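Local coordinates for devB protein (Vibrio cholerae O1 biovar eltor str. N16961, PDB 1Y89), which probably hydrolyses 6-phosphogluconolactone to 6-phosphogluconate in the pentose phosphate pathway, at residues A[190-195]-A[228-233]; A[132-137]-A[184-189]; A[9-14]-A[41-46]; A[151-156]-A[212-217]. All coordinates share one frame; numbering follows the deposited sequence.

Contact 1. Residues A[190-195]-A[228-233]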
loop_
_atom_site.group_PDB
_atom_site.type_symbol
_atom_site.label_atom_id
_atom_site.label_comp_id
_atom_site.label_asym_id
_atom_site.label_seq_id
_atom_site.Cartn_x
_atom_site.Cartn_y
_atom_site.Cartn_z
ATOM N N LEU A 190 -11.956 -5.970 1.763
ATOM C CA LEU A 190 -11.192 -7.142 2.181
ATOM C C LEU A 190 -11.815 -8.302 1.418
ATOM O O LEU A 190 -12.948 -8.723 1.706
ATOM C CB LEU A 190 -11.298 -7.363 3.697
ATOM C CG LEU A 190 -10.970 -6.137 4.574
ATOM C CD1 LEU A 190 -11.089 -6.519 6.087
ATOM C CD2 LEU A 190 -9.562 -5.544 4.215
ATOM N N VAL A 191 -11.078 -8.794 0.413
ATOM C CA VAL A 191 -11.686 -9.686 -0.587
ATOM C C VAL A 191 -10.781 -10.888 -0.755
ATOM O O VAL A 191 -9.799 -10.813 -1.490
ATOM C CB VAL A 191 -11.873 -8.972 -1.941
ATOM C CG1 VAL A 191 -12.641 -9.872 -2.913
ATOM C CG2 VAL A 191 -12.635 -7.645 -1.742
ATOM N N LEU A 192 -11.135 -11.975 -0.064
ATOM C CA LEU A 192 -10.308 -13.163 0.027
ATOM C C LEU A 192 -10.993 -14.409 -0.517
ATOM O O LEU A 192 -12.209 -14.575 -0.368
ATOM C CB LEU A 192 -9.896 -13.416 1.485
ATOM C CG LEU A 192 -8.684 -12.604 1.961
ATOM C CD1 LEU A 192 -8.843 -11.104 1.845
ATOM C CD2 LEU A 192 -8.328 -12.980 3.385
ATOM N N GLY A 193 -10.196 -15.284 -1.137
ATOM C CA GLY A 193 -10.640 -16.644 -1.512
ATOM C C GLY A 193 -11.026 -16.773 -2.983
ATOM O O GLY A 193 -11.361 -15.782 -3.655
ATOM N N ALA A 194 -10.968 -18.007 -3.488
ATOM C CA ALA A 194 -11.237 -18.295 -4.888
ATOM C C ALA A 194 -12.654 -17.897 -5.291
ATOM O O ALA A 194 -12.909 -17.597 -6.463
ATOM C CB ALA A 194 -10.995 -19.815 -5.175
ATOM N N GLY A 195 -13.566 -17.903 -4.323
ATOM C CA GLY A 195 -14.975 -17.520 -4.534
ATOM C C GLY A 195 -15.149 -16.089 -5.016
ATOM O O GLY A 195 -16.170 -15.750 -5.641
ATOM N N TYR A 228 -7.659 -5.297 -0.513
ATOM C CA TYR A 228 -6.760 -6.288 0.109
ATOM C C TYR A 228 -7.172 -7.652 -0.445
ATOM O O TYR A 228 -8.297 -8.091 -0.194
ATOM C CB TYR A 228 -6.973 -6.322 1.637
ATOM C CG TYR A 228 -6.225 -5.244 2.410
ATOM C CD1 TYR A 228 -6.436 -3.900 2.148
ATOM C CD2 TYR A 228 -5.318 -5.577 3.405
ATOM C CE1 TYR A 228 -5.730 -2.926 2.839
ATOM C CE2 TYR A 228 -4.611 -4.620 4.104
ATOM C CZ TYR A 228 -4.816 -3.288 3.806
ATOM O OH TYR A 228 -4.088 -2.326 4.460
ATOM N N LEU A 229 -6.296 -8.308 -1.206
ATOM C CA LEU A 229 -6.647 -9.611 -1.758
ATOM C C LEU A 229 -5.629 -10.637 -1.294
ATOM O O LEU A 229 -4.493 -10.282 -0.962
ATOM C CB LEU A 229 -6.590 -9.583 -3.299
ATOM C CG LEU A 229 -7.334 -8.497 -4.096
ATOM C CD1 LEU A 229 -7.226 -8.826 -5.574
ATOM C CD2 LEU A 229 -8.764 -8.287 -3.723
ATOM N N ASP A 230 -6.022 -11.907 -1.313
ATOM C CA ASP A 230 -5.038 -12.963 -1.259
ATOM C C ASP A 230 -4.819 -13.497 -2.663
ATOM O O ASP A 230 -5.523 -13.083 -3.603
ATOM C CB ASP A 230 -5.417 -14.065 -0.243
ATOM C CG ASP A 230 -6.729 -14.774 -0.570
ATOM O OD1 ASP A 230 -7.476 -14.361 -1.483
ATOM O OD2 ASP A 230 -7.023 -15.769 0.124
ATOM N N SER A 231 -3.818 -14.370 -2.819
ATOM C CA SER A 231 -3.472 -14.923 -4.107
ATOM C C SER A 231 -4.689 -15.550 -4.753
ATOM O O SER A 231 -4.921 -15.353 -5.952
ATOM C CB SER A 231 -2.361 -15.984 -3.953
ATOM O OG SER A 231 -1.163 -15.303 -3.641
ATOM N N ASP A 232 -5.484 -16.273 -3.958
ATOM C CA ASP A 232 -6.678 -16.934 -4.506
ATOM C C ASP A 232 -7.665 -15.944 -5.113
ATOM O O ASP A 232 -8.105 -16.121 -6.245
ATOM C CB ASP A 232 -7.377 -17.798 -3.453
ATOM C CG ASP A 232 -6.650 -19.133 -3.213
ATOM O OD1 ASP A 232 -5.705 -19.453 -3.963
ATOM O OD2 ASP A 232 -7.042 -19.849 -2.284
ATOM N N ALA A 233 -7.992 -14.877 -4.387
ATOM C CA ALA A 233 -8.922 -13.880 -4.939
ATOM C C ALA A 233 -8.328 -13.131 -6.144
ATOM O O ALA A 233 -9.068 -12.624 -7.012
ATOM C CB ALA A 233 -9.333 -12.892 -3.847
HETATM O O HOH W 1 -9.918 -19.922 -1.738
#
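L190 and Y228 stand side by side on one face of the sheet, pointing the same way. CD2 of L190 lies 3.7 Å from CB of Y228 and approaches the tyrosine ring obliquely. On the other face, CB of V191 meets CD2 of L229 at 3.6 Å. Parallel pairing is documented by V191 N to Y228 O, 2.9 Å and 168° at the hydrogen. Farther on, where the strand ends, a carboxylate takes over from the strand ladder. D230, the N-cap of the short helix 231-234, holds CG between its backbone N and carbonyl carbon (chi1 61°), and OD1 accepts twice: from G193 N at 2.9 Å, on the syn side and near the carboxylate plane, and from A233 N at 3.0 Å, from above that plane. Two N-H groups on one oxygen would be expected to favour the charged carboxylate. L192 crosses D230 obliquely, the two CG atoms 3.9 Å apart. Helix 10-25 covers the L190 and Y228 face through L17, helix 197-205 the V191 and L229 face through V200. Neighbouring parallel strands between helical layers are typical of a Rossmann-like alpha/beta fold.

Contact 2. Residues A[132-137]-A[184-189]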
loop_
_atom_site.group_PDB
_atom_site.type_symbol
_atom_site.label_atom_id
_atom_site.label_comp_id
_atom_site.label_asym_id
_atom_site.label_seq_id
_atom_site.Cartn_x
_atom_site.Cartn_y
_atom_site.Cartn_z
ATOM N N PHE A 132 -14.816 8.869 9.129
ATOM C CA PHE A 132 -14.181 7.703 9.724
ATOM C C PHE A 132 -12.700 7.698 9.417
ATOM O O PHE A 132 -12.265 8.088 8.316
ATOM C CB PHE A 132 -14.851 6.398 9.255
ATOM C CG PHE A 132 -16.077 6.052 10.079
ATOM C CD1 PHE A 132 -17.292 6.703 9.855
ATOM C CD2 PHE A 132 -15.978 5.136 11.126
ATOM C CE1 PHE A 132 -18.411 6.442 10.649
ATOM C CE2 PHE A 132 -17.082 4.841 11.945
ATOM C CZ PHE A 132 -18.293 5.466 11.714
ATOM N N ASP A 133 -11.934 7.261 10.400
ATOM C CA ASP A 133 -10.500 7.036 10.181
ATOM C C ASP A 133 -10.285 5.829 9.287
ATOM O O ASP A 133 -9.357 5.826 8.465
ATOM C CB ASP A 133 -9.767 6.851 11.513
ATOM C CG ASP A 133 -9.777 8.109 12.346
ATOM O OD1 ASP A 133 -8.956 9.013 12.071
ATOM O OD2 ASP A 133 -10.628 8.209 13.251
ATOM N N TRP A 134 -11.156 4.829 9.413
ATOM C CA TRP A 134 -10.951 3.569 8.701
ATOM C C TRP A 134 -12.247 2.797 8.633
ATOM O O TRP A 134 -12.920 2.574 9.669
ATOM C CB TRP A 134 -9.919 2.717 9.446
ATOM C CG TRP A 134 -9.329 1.568 8.616
ATOM C CD1 TRP A 134 -9.430 1.377 7.252
ATOM C CD2 TRP A 134 -8.499 0.514 9.115
ATOM N NE1 TRP A 134 -8.714 0.251 6.881
ATOM C CE2 TRP A 134 -8.126 -0.289 8.007
ATOM C CE3 TRP A 134 -8.047 0.159 10.406
ATOM C CZ2 TRP A 134 -7.285 -1.429 8.145
ATOM C CZ3 TRP A 134 -7.215 -0.968 10.543
ATOM C CH2 TRP A 134 -6.844 -1.746 9.413
ATOM N N ILE A 135 -12.617 2.376 7.431
ATOM C CA ILE A 135 -13.797 1.541 7.265
ATOM C C ILE A 135 -13.327 0.266 6.586
ATOM O O ILE A 135 -12.750 0.316 5.471
ATOM C CB ILE A 135 -14.903 2.258 6.422
ATOM C CG1 ILE A 135 -15.300 3.611 7.084
ATOM C CG2 ILE A 135 -16.136 1.347 6.224
ATOM C CD1 ILE A 135 -16.431 4.371 6.325
ATOM N N LEU A 136 -13.599 -0.866 7.238
ATOM C CA LEU A 136 -13.306 -2.197 6.661
ATOM C C LEU A 136 -14.587 -2.660 5.973
ATOM O O LEU A 136 -15.694 -2.625 6.594
ATOM C CB LEU A 136 -12.981 -3.212 7.785
ATOM C CG LEU A 136 -11.755 -2.857 8.664
ATOM C CD1 LEU A 136 -11.413 -4.095 9.561
ATOM C CD2 LEU A 136 -10.592 -2.512 7.814
ATOM N N LEU A 137 -14.459 -3.083 4.721
ATOM C CA LEU A 137 -15.624 -3.414 3.899
ATOM C C LEU A 137 -15.478 -4.790 3.304
ATOM O O LEU A 137 -14.345 -5.263 3.091
ATOM C CB LEU A 137 -15.809 -2.389 2.750
ATOM C CG LEU A 137 -16.162 -0.994 3.268
ATOM C CD1 LEU A 137 -16.037 0.010 2.098
ATOM C CD2 LEU A 137 -17.622 -0.976 3.843
ATOM N N ALA A 184 -14.896 8.932 4.307
ATOM C CA ALA A 184 -13.889 8.348 5.205
ATOM C C ALA A 184 -12.450 8.625 4.749
ATOM O O ALA A 184 -12.191 8.833 3.551
ATOM C CB ALA A 184 -14.133 6.861 5.367
ATOM N N LYS A 185 -11.512 8.648 5.697
ATOM C CA LYS A 185 -10.109 8.875 5.338
ATOM C C LYS A 185 -9.531 7.677 4.571
ATOM O O LYS A 185 -8.603 7.831 3.756
ATOM C CB LYS A 185 -9.276 9.126 6.584
ATOM C CG LYS A 185 -9.651 10.450 7.285
ATOM C CD LYS A 185 -8.914 10.540 8.608
ATOM C CE LYS A 185 -9.442 11.710 9.514
ATOM N NZ LYS A 185 -8.838 11.664 10.922
ATOM N N ARG A 186 -10.093 6.501 4.834
ATOM C CA ARG A 186 -9.523 5.247 4.360
ATOM C C ARG A 186 -10.606 4.194 4.373
ATOM O O ARG A 186 -11.263 3.996 5.410
ATOM C CB ARG A 186 -8.357 4.834 5.272
ATOM C CG ARG A 186 -7.742 3.453 4.904
ATOM C CD ARG A 186 -6.683 3.091 5.941
ATOM N NE ARG A 186 -6.021 1.818 5.599
ATOM C CZ ARG A 186 -5.233 1.135 6.413
ATOM N NH1 ARG A 186 -4.989 1.583 7.653
ATOM N NH2 ARG A 186 -4.705 -0.015 5.988
ATOM N N ILE A 187 -10.840 3.541 3.232
ATOM C CA ILE A 187 -11.753 2.406 3.213
ATOM C C ILE A 187 -11.002 1.260 2.563
ATOM O O ILE A 187 -10.192 1.480 1.661
ATOM C CB ILE A 187 -13.121 2.710 2.483
ATOM C CG1 ILE A 187 -12.924 2.797 0.954
ATOM C CG2 ILE A 187 -13.770 4.049 3.023
ATOM C CD1 ILE A 187 -14.270 3.050 0.131
ATOM N N SER A 188 -11.262 0.047 3.039
ATOM C CA SER A 188 -10.465 -1.099 2.644
ATOM C C SER A 188 -11.390 -2.253 2.383
ATOM O O SER A 188 -11.996 -2.768 3.322
ATOM C CB SER A 188 -9.447 -1.509 3.744
ATOM O OG SER A 188 -8.662 -0.407 4.191
ATOM N N TYR A 189 -11.487 -2.644 1.117
ATOM C CA TYR A 189 -12.292 -3.799 0.717
ATOM C C TYR A 189 -11.466 -5.064 0.912
ATOM O O TYR A 189 -10.372 -5.169 0.349
ATOM C CB TYR A 189 -12.686 -3.688 -0.752
ATOM C CG TYR A 189 -13.661 -2.570 -1.039
ATOM C CD1 TYR A 189 -15.017 -2.716 -0.712
ATOM C CD2 TYR A 189 -13.239 -1.379 -1.678
ATOM C CE1 TYR A 189 -15.937 -1.723 -0.971
ATOM C CE2 TYR A 189 -14.157 -0.340 -1.947
ATOM C CZ TYR A 189 -15.504 -0.536 -1.604
ATOM O OH TYR A 189 -16.446 0.441 -1.848
#
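OG of S188 is gripped from two directions: W134 NE1 donates to it at 2.8 Å, nearly straight and in the indole plane, and OE1 of E226 hydrogen-bonds to it as well. That same E226 oxygen forms a salt bridge with R186 NE, and with D20 paired to NH2 and Y24 OH to NH1 the cation is bonded at all three nitrogens. R186 keeps CG anti to the backbone N (chi1 176°) and runs extended to NE, carrying its CD to 3.5 Å from W134 CD1. Its guanidinium then lies flat on the indole, with centres 3.9 Å apart and planes at 12°, while CD2 of L136 covers the opposite indole face toward the rim. These groups decorate one face of the central sheet of a Rossmann-like fold, where strands 134-137 and 186-189 run parallel, their axes 4.7 Å apart at 15°. The register follows from I135, whose N donates to R186 O and whose O accepts from S188 N. On the reverse face CD1 of L137 reaches CE1 of Y189 at 3.5 Å, obliquely to the ring, and CD1 of I135 touches CB of A184 at 3.5 Å. Ahead of the strands, K185 lies beside D133 and its NZ makes a 2.9 Å salt bridge to OD1 from above the carboxylate plane, while OD2 of D133 bonds to H32 N.

Contact 3. Residues A[9-14]-A[41-46]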
loop_
_atom_site.group_PDB
_atom_site.type_symbol
_atom_site.label_atom_id
_atom_site.label_comp_id
_atom_site.label_asym_id
_atom_site.label_seq_id
_atom_site.Cartn_x
_atom_site.Cartn_y
_atom_site.Cartn_z
ATOM N N THR A 9 -1.297 -15.170 1.714
ATOM C CA THR A 9 -2.148 -16.014 2.564
ATOM C C THR A 9 -3.167 -15.112 3.248
ATOM O O THR A 9 -2.938 -13.893 3.365
ATOM C CB THR A 9 -1.354 -16.727 3.697
ATOM O OG1 THR A 9 -0.829 -15.742 4.580
ATOM C CG2 THR A 9 -0.184 -17.615 3.162
ATOM N N ALA A 10 -4.281 -15.697 3.704
ATOM C CA ALA A 10 -5.258 -14.941 4.497
ATOM C C ALA A 10 -4.638 -14.485 5.819
ATOM O O ALA A 10 -4.980 -13.410 6.319
ATOM C CB ALA A 10 -6.520 -15.784 4.777
ATOM N N ASP A 11 -3.771 -15.324 6.414
ATOM C CA ASP A 11 -3.088 -14.929 7.670
ATOM C C ASP A 11 -2.337 -13.588 7.491
ATOM O O ASP A 11 -2.357 -12.745 8.363
ATOM C CB ASP A 11 -2.076 -16.001 8.134
ATOM C CG ASP A 11 -2.727 -17.173 8.905
ATOM O OD1 ASP A 11 -3.830 -17.032 9.466
ATOM O OD2 ASP A 11 -2.101 -18.253 8.991
ATOM N N ALA A 12 -1.659 -13.428 6.354
ATOM C CA ALA A 12 -0.839 -12.232 6.076
ATOM C C ALA A 12 -1.719 -11.023 5.916
ATOM O O ALA A 12 -1.330 -9.933 6.335
ATOM C CB ALA A 12 -0.020 -12.424 4.799
ATOM N N VAL A 13 -2.881 -11.197 5.281
ATOM C CA VAL A 13 -3.867 -10.082 5.187
ATOM C C VAL A 13 -4.233 -9.593 6.570
ATOM O O VAL A 13 -4.144 -8.410 6.880
ATOM C CB VAL A 13 -5.187 -10.511 4.459
ATOM C CG1 VAL A 13 -6.196 -9.372 4.532
ATOM C CG2 VAL A 13 -4.916 -10.922 2.975
ATOM N N VAL A 14 -4.673 -10.516 7.421
ATOM C CA VAL A 14 -5.195 -10.119 8.733
ATOM C C VAL A 14 -4.077 -9.596 9.660
ATOM O O VAL A 14 -4.305 -8.700 10.451
ATOM C CB VAL A 14 -6.010 -11.267 9.306
ATOM C CG1 VAL A 14 -6.215 -11.102 10.728
ATOM C CG2 VAL A 14 -7.393 -11.303 8.552
ATOM N N PRO A 41 -13.232 -10.402 8.516
ATOM C CA PRO A 41 -13.344 -9.826 9.867
ATOM C C PRO A 41 -13.250 -10.851 11.010
ATOM O O PRO A 41 -12.553 -10.571 11.984
ATOM C CB PRO A 41 -14.721 -9.117 9.845
ATOM C CG PRO A 41 -14.897 -8.708 8.413
ATOM C CD PRO A 41 -14.296 -9.874 7.608
ATOM N N LYS A 42 -13.934 -11.998 10.875
ATOM C CA LYS A 42 -13.850 -13.154 11.802
ATOM C C LYS A 42 -12.404 -13.492 12.134
ATOM O O LYS A 42 -12.014 -13.562 13.299
ATOM C CB LYS A 42 -14.518 -14.401 11.165
ATOM C CG LYS A 42 -13.862 -15.775 11.454
ATOM C CD LYS A 42 -13.581 -16.625 10.170
ATOM C CE LYS A 42 -13.067 -17.995 10.514
ATOM N NZ LYS A 42 -11.595 -18.142 10.340
HETATM N N MSE A 43 -11.623 -13.732 11.083
HETATM C CA MSE A 43 -10.195 -14.017 11.226
HETATM C C MSE A 43 -9.452 -12.888 11.938
HETATM O O MSE A 43 -8.616 -13.140 12.805
HETATM C CB MSE A 43 -9.576 -14.233 9.858
HETATM C CG MSE A 43 -10.041 -15.502 9.201
HETATM SE SE MSE A 43 -8.899 -15.796 7.597
HETATM C CE MSE A 43 -7.087 -15.798 8.485
ATOM N N LEU A 44 -9.752 -11.643 11.560
ATOM C CA LEU A 44 -9.154 -10.486 12.213
ATOM C C LEU A 44 -9.461 -10.450 13.710
ATOM O O LEU A 44 -8.560 -10.274 14.515
ATOM C CB LEU A 44 -9.578 -9.166 11.537
ATOM C CG LEU A 44 -9.060 -7.867 12.172
ATOM C CD1 LEU A 44 -7.498 -7.821 12.192
ATOM C CD2 LEU A 44 -9.639 -6.692 11.402
ATOM N N PHE A 45 -10.722 -10.664 14.092
ATOM C CA PHE A 45 -11.098 -10.654 15.515
ATOM C C PHE A 45 -10.334 -11.699 16.321
ATOM O O PHE A 45 -9.911 -11.437 17.443
ATOM C CB PHE A 45 -12.619 -10.921 15.676
ATOM C CG PHE A 45 -13.497 -9.906 14.943
ATOM C CD1 PHE A 45 -13.091 -8.584 14.813
ATOM C CD2 PHE A 45 -14.738 -10.285 14.427
ATOM C CE1 PHE A 45 -13.891 -7.635 14.137
ATOM C CE2 PHE A 45 -15.543 -9.354 13.754
ATOM C CZ PHE A 45 -15.126 -8.020 13.624
ATOM N N LYS A 46 -10.194 -12.903 15.771
ATOM C CA LYS A 46 -9.432 -13.944 16.457
ATOM C C LYS A 46 -7.985 -13.516 16.652
ATOM O O LYS A 46 -7.384 -13.780 17.691
ATOM C CB LYS A 46 -9.539 -15.295 15.712
ATOM C CG LYS A 46 -11.016 -15.836 15.717
ATOM C CD LYS A 46 -11.127 -17.257 15.181
ATOM C CE LYS A 46 -11.002 -17.266 13.674
ATOM N NZ LYS A 46 -10.925 -18.664 13.111
#
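V14 and L44 make the tight side of this helix-helix contact, and A10, D11 and M43 make the looser side, where A10 and M43 are partly exposed and D11 is exposed. The helices concerned, 10-25 and 39-48, belong to the helical layer over one face of the central sheet in a Rossmann-like alpha/beta fold. Over the short segments 10-14 and 41-46 their axes pass 9.7 Å apart at -67°, a steep crossing consistent with the small buried area, 252 Å², and with few touching residues. At the tight side V14 sets CG1 anti to its backbone N (chi1 163°), and this methyl sits 3.3 Å from L44 CA, closer than usual van der Waals contact. CD1 of L44 returns the contact, 3.8 Å from V14 CG1 and 3.7 Å from V14 O. The second valine methyl, CG2, lies 3.9 Å from CB of M43. V14 and L44 are both buried; L44 also packs on L17, A18 and M21 farther along helix 10-25.

Toward the N-terminal end of that helix the interface changes character. A10 also packs on L192, whereas D11 touches a crystal neighbour, which may influence its side chain. T9 precedes them as N-cap, its OG1 accepting from A12 N at 3.0 Å. Selenomethionine M43 spans to this end, its SE 3.7 Å from A10 CB. Beyond the selenium, chi3 (57°) turns the terminal CE toward D11, 3.6 Å from its OD1, the two side chains crossing at about a right angle.

Contact 4. Residues A[151-156]-A[212-217]; sequences GQTDYA and PYPAAK
Y155 and K217 both set CG beside the backbone N and anti to the carbonyl carbon (chi1 -64° and -65°), and the two side chains cross at about a right angle. The lysine CD comes 3.6 Å from Y155 CZ, oblique to the ring. Y155 also meets P214 at about a right angle: its OH lies 3.2 Å from P214 CA, which is near the ring plane at the edge, and 3.4 Å from P214 CG. From within its own segment, T153 places CG2 over the centre of one face of the Y155 ring, 3.6 Å above the plane. T153 OG1 is hydrogen-bonded to F149 O, which would help fix the threonine against the ring.

The polar link across the contact is a water. Water 2 lies in the plane of the Y155 ring, 2.7 Å from its OH, and donates to P212 O at 2.9 Å. K217 bends at its last torsion (chi4 -70°), and NZ bonds to L211 O and A208 O. Within residues 151-156, D154 OD1 accepts from A156 N at 2.9 Å, forming an Asx turn.

This is a surface contact. Residues 151-156 belong to the loop that leads from strand 134-137 to strand 161-165; Y213 is the N-cap of helix 214-217, which precedes strand 224-230, and its ring packs on I199 and I203 of helix 197-205.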
loop_
_atom_site.group_PDB
_atom_site.type_symbol
_atom_site.label_atom_id
_atom_site.label_comp_id
_atom_site.label_asym_id
_atom_site.label_seq_id
_atom_site.Cartn_x
_atom_site.Cartn_y
_atom_site.Cartn_z
ATOM N N GLY A 151 -28.686 -2.183 -7.630
ATOM C CA GLY A 151 -30.056 -1.841 -8.017
ATOM C C GLY A 151 -30.912 -1.222 -6.916
ATOM O O GLY A 151 -31.977 -0.664 -7.208
ATOM N N GLN A 152 -30.484 -1.325 -5.658
ATOM C CA GLN A 152 -31.280 -0.771 -4.562
ATOM C C GLN A 152 -30.555 0.288 -3.748
ATOM O O GLN A 152 -31.082 0.774 -2.751
ATOM C CB GLN A 152 -31.922 -1.878 -3.690
ATOM C CG GLN A 152 -31.019 -2.927 -3.082
ATOM C CD GLN A 152 -31.774 -3.944 -2.155
ATOM O OE1 GLN A 152 -31.606 -3.938 -0.923
ATOM N NE2 GLN A 152 -32.610 -4.786 -2.756
ATOM N N THR A 153 -29.361 0.676 -4.210
ATOM C CA THR A 153 -28.559 1.688 -3.543
ATOM C C THR A 153 -28.797 3.086 -4.155
ATOM O O THR A 153 -28.694 3.271 -5.377
ATOM C CB THR A 153 -27.063 1.342 -3.650
ATOM O OG1 THR A 153 -26.830 0.086 -2.990
ATOM C CG2 THR A 153 -26.185 2.438 -3.010
ATOM N N ASP A 154 -29.085 4.050 -3.294
ATOM C CA ASP A 154 -29.229 5.444 -3.711
ATOM C C ASP A 154 -27.908 6.133 -3.387
ATOM O O ASP A 154 -27.637 6.457 -2.220
ATOM C CB ASP A 154 -30.391 6.118 -2.981
ATOM C CG ASP A 154 -30.517 7.606 -3.326
ATOM O OD1 ASP A 154 -29.763 8.108 -4.193
ATOM O OD2 ASP A 154 -31.358 8.275 -2.716
ATOM N N TYR A 155 -27.086 6.315 -4.424
ATOM C CA TYR A 155 -25.754 6.881 -4.276
ATOM C C TYR A 155 -25.819 8.360 -3.974
ATOM O O TYR A 155 -24.802 8.950 -3.642
ATOM C CB TYR A 155 -24.879 6.642 -5.530
ATOM C CG TYR A 155 -24.618 5.190 -5.768
ATOM C CD1 TYR A 155 -23.579 4.511 -5.084
ATOM C CD2 TYR A 155 -25.414 4.477 -6.632
ATOM C CE1 TYR A 155 -23.355 3.145 -5.294
ATOM C CE2 TYR A 155 -25.192 3.104 -6.856
ATOM C CZ TYR A 155 -24.173 2.451 -6.180
ATOM O OH TYR A 155 -24.010 1.101 -6.420
ATOM N N ALA A 156 -26.995 8.962 -4.094
ATOM C CA ALA A 156 -27.144 10.376 -3.784
ATOM C C ALA A 156 -27.828 10.608 -2.443
ATOM O O ALA A 156 -28.218 11.734 -2.142
ATOM C CB ALA A 156 -27.896 11.094 -4.911
ATOM N N PRO A 212 -22.826 -2.841 -12.222
ATOM C CA PRO A 212 -23.883 -2.543 -11.263
ATOM C C PRO A 212 -23.412 -2.674 -9.787
ATOM O O PRO A 212 -24.211 -2.471 -8.868
ATOM C CB PRO A 212 -24.952 -3.579 -11.615
ATOM C CG PRO A 212 -24.158 -4.770 -12.079
ATOM C CD PRO A 212 -22.897 -4.227 -12.723
ATOM N N TYR A 213 -22.119 -2.896 -9.564
ATOM C CA TYR A 213 -21.582 -3.220 -8.222
ATOM C C TYR A 213 -21.308 -1.998 -7.349
ATOM O O TYR A 213 -20.419 -1.224 -7.661
ATOM C CB TYR A 213 -20.269 -3.999 -8.365
ATOM C CG TYR A 213 -20.323 -5.170 -9.301
ATOM C CD1 TYR A 213 -21.448 -5.982 -9.356
ATOM C CD2 TYR A 213 -19.235 -5.492 -10.108
ATOM C CE1 TYR A 213 -21.494 -7.081 -10.192
ATOM C CE2 TYR A 213 -19.273 -6.584 -10.962
ATOM C CZ TYR A 213 -20.413 -7.380 -10.986
ATOM O OH TYR A 213 -20.495 -8.483 -11.821
ATOM N N PRO A 214 -22.019 -1.853 -6.214
ATOM C CA PRO A 214 -21.668 -0.783 -5.277
ATOM C C PRO A 214 -20.160 -0.734 -4.939
ATOM O O PRO A 214 -19.577 0.363 -4.884
ATOM C CB PRO A 214 -22.524 -1.117 -4.040
ATOM C CG PRO A 214 -23.788 -1.799 -4.682
ATOM C CD PRO A 214 -23.219 -2.610 -5.787
ATOM N N ALA A 215 -19.534 -1.890 -4.679
ATOM C CA ALA A 215 -18.098 -1.898 -4.333
ATOM C C ALA A 215 -17.202 -1.375 -5.464
ATOM O O ALA A 215 -16.127 -0.832 -5.178
ATOM C CB ALA A 215 -17.627 -3.303 -3.899
ATOM N N ALA A 216 -17.617 -1.546 -6.731
ATOM C CA ALA A 216 -16.907 -0.894 -7.862
ATOM C C ALA A 216 -17.082 0.641 -7.902
ATOM O O ALA A 216 -16.203 1.365 -8.400
ATOM C CB ALA A 216 -17.355 -1.483 -9.194
ATOM N N LYS A 217 -18.212 1.125 -7.402
ATOM C CA LYS A 217 -18.605 2.541 -7.498
ATOM C C LYS A 217 -18.220 3.422 -6.315
ATOM O O LYS A 217 -18.170 4.654 -6.431
ATOM C CB LYS A 217 -20.130 2.642 -7.677
ATOM C CG LYS A 217 -20.634 2.056 -8.975
ATOM C CD LYS A 217 -22.134 2.298 -9.101
ATOM C CE LYS A 217 -22.752 1.394 -10.158
ATOM N NZ LYS A 217 -22.311 1.811 -11.524
HETATM O O HOH W 2 -25.823 -0.228 -7.900
#

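Contacts 1 and 2 share strand 186-191 and join three neighbouring parallel strands, 224-230, 186-191 and 134-137, of one mixed sheet; their centres are about 18 Å apart. Contact 3 lies in the helical layer beside them, centre to centre about 12 Å from contact 1 and about 17 Å from contact 2, and meets them through L192 on A10 and L136 on L44. Contact 4 is about 27 Å from contact 3, again between centres, on the opposite side of the chain's centre, and touches contact 2 at Y189 and A215. Along the chain contact 3 closes first, then contact 2, then contact 1, while contact 4 alternates with both sheet contacts. Distant sequence segments thus converge on one alpha/beta domain.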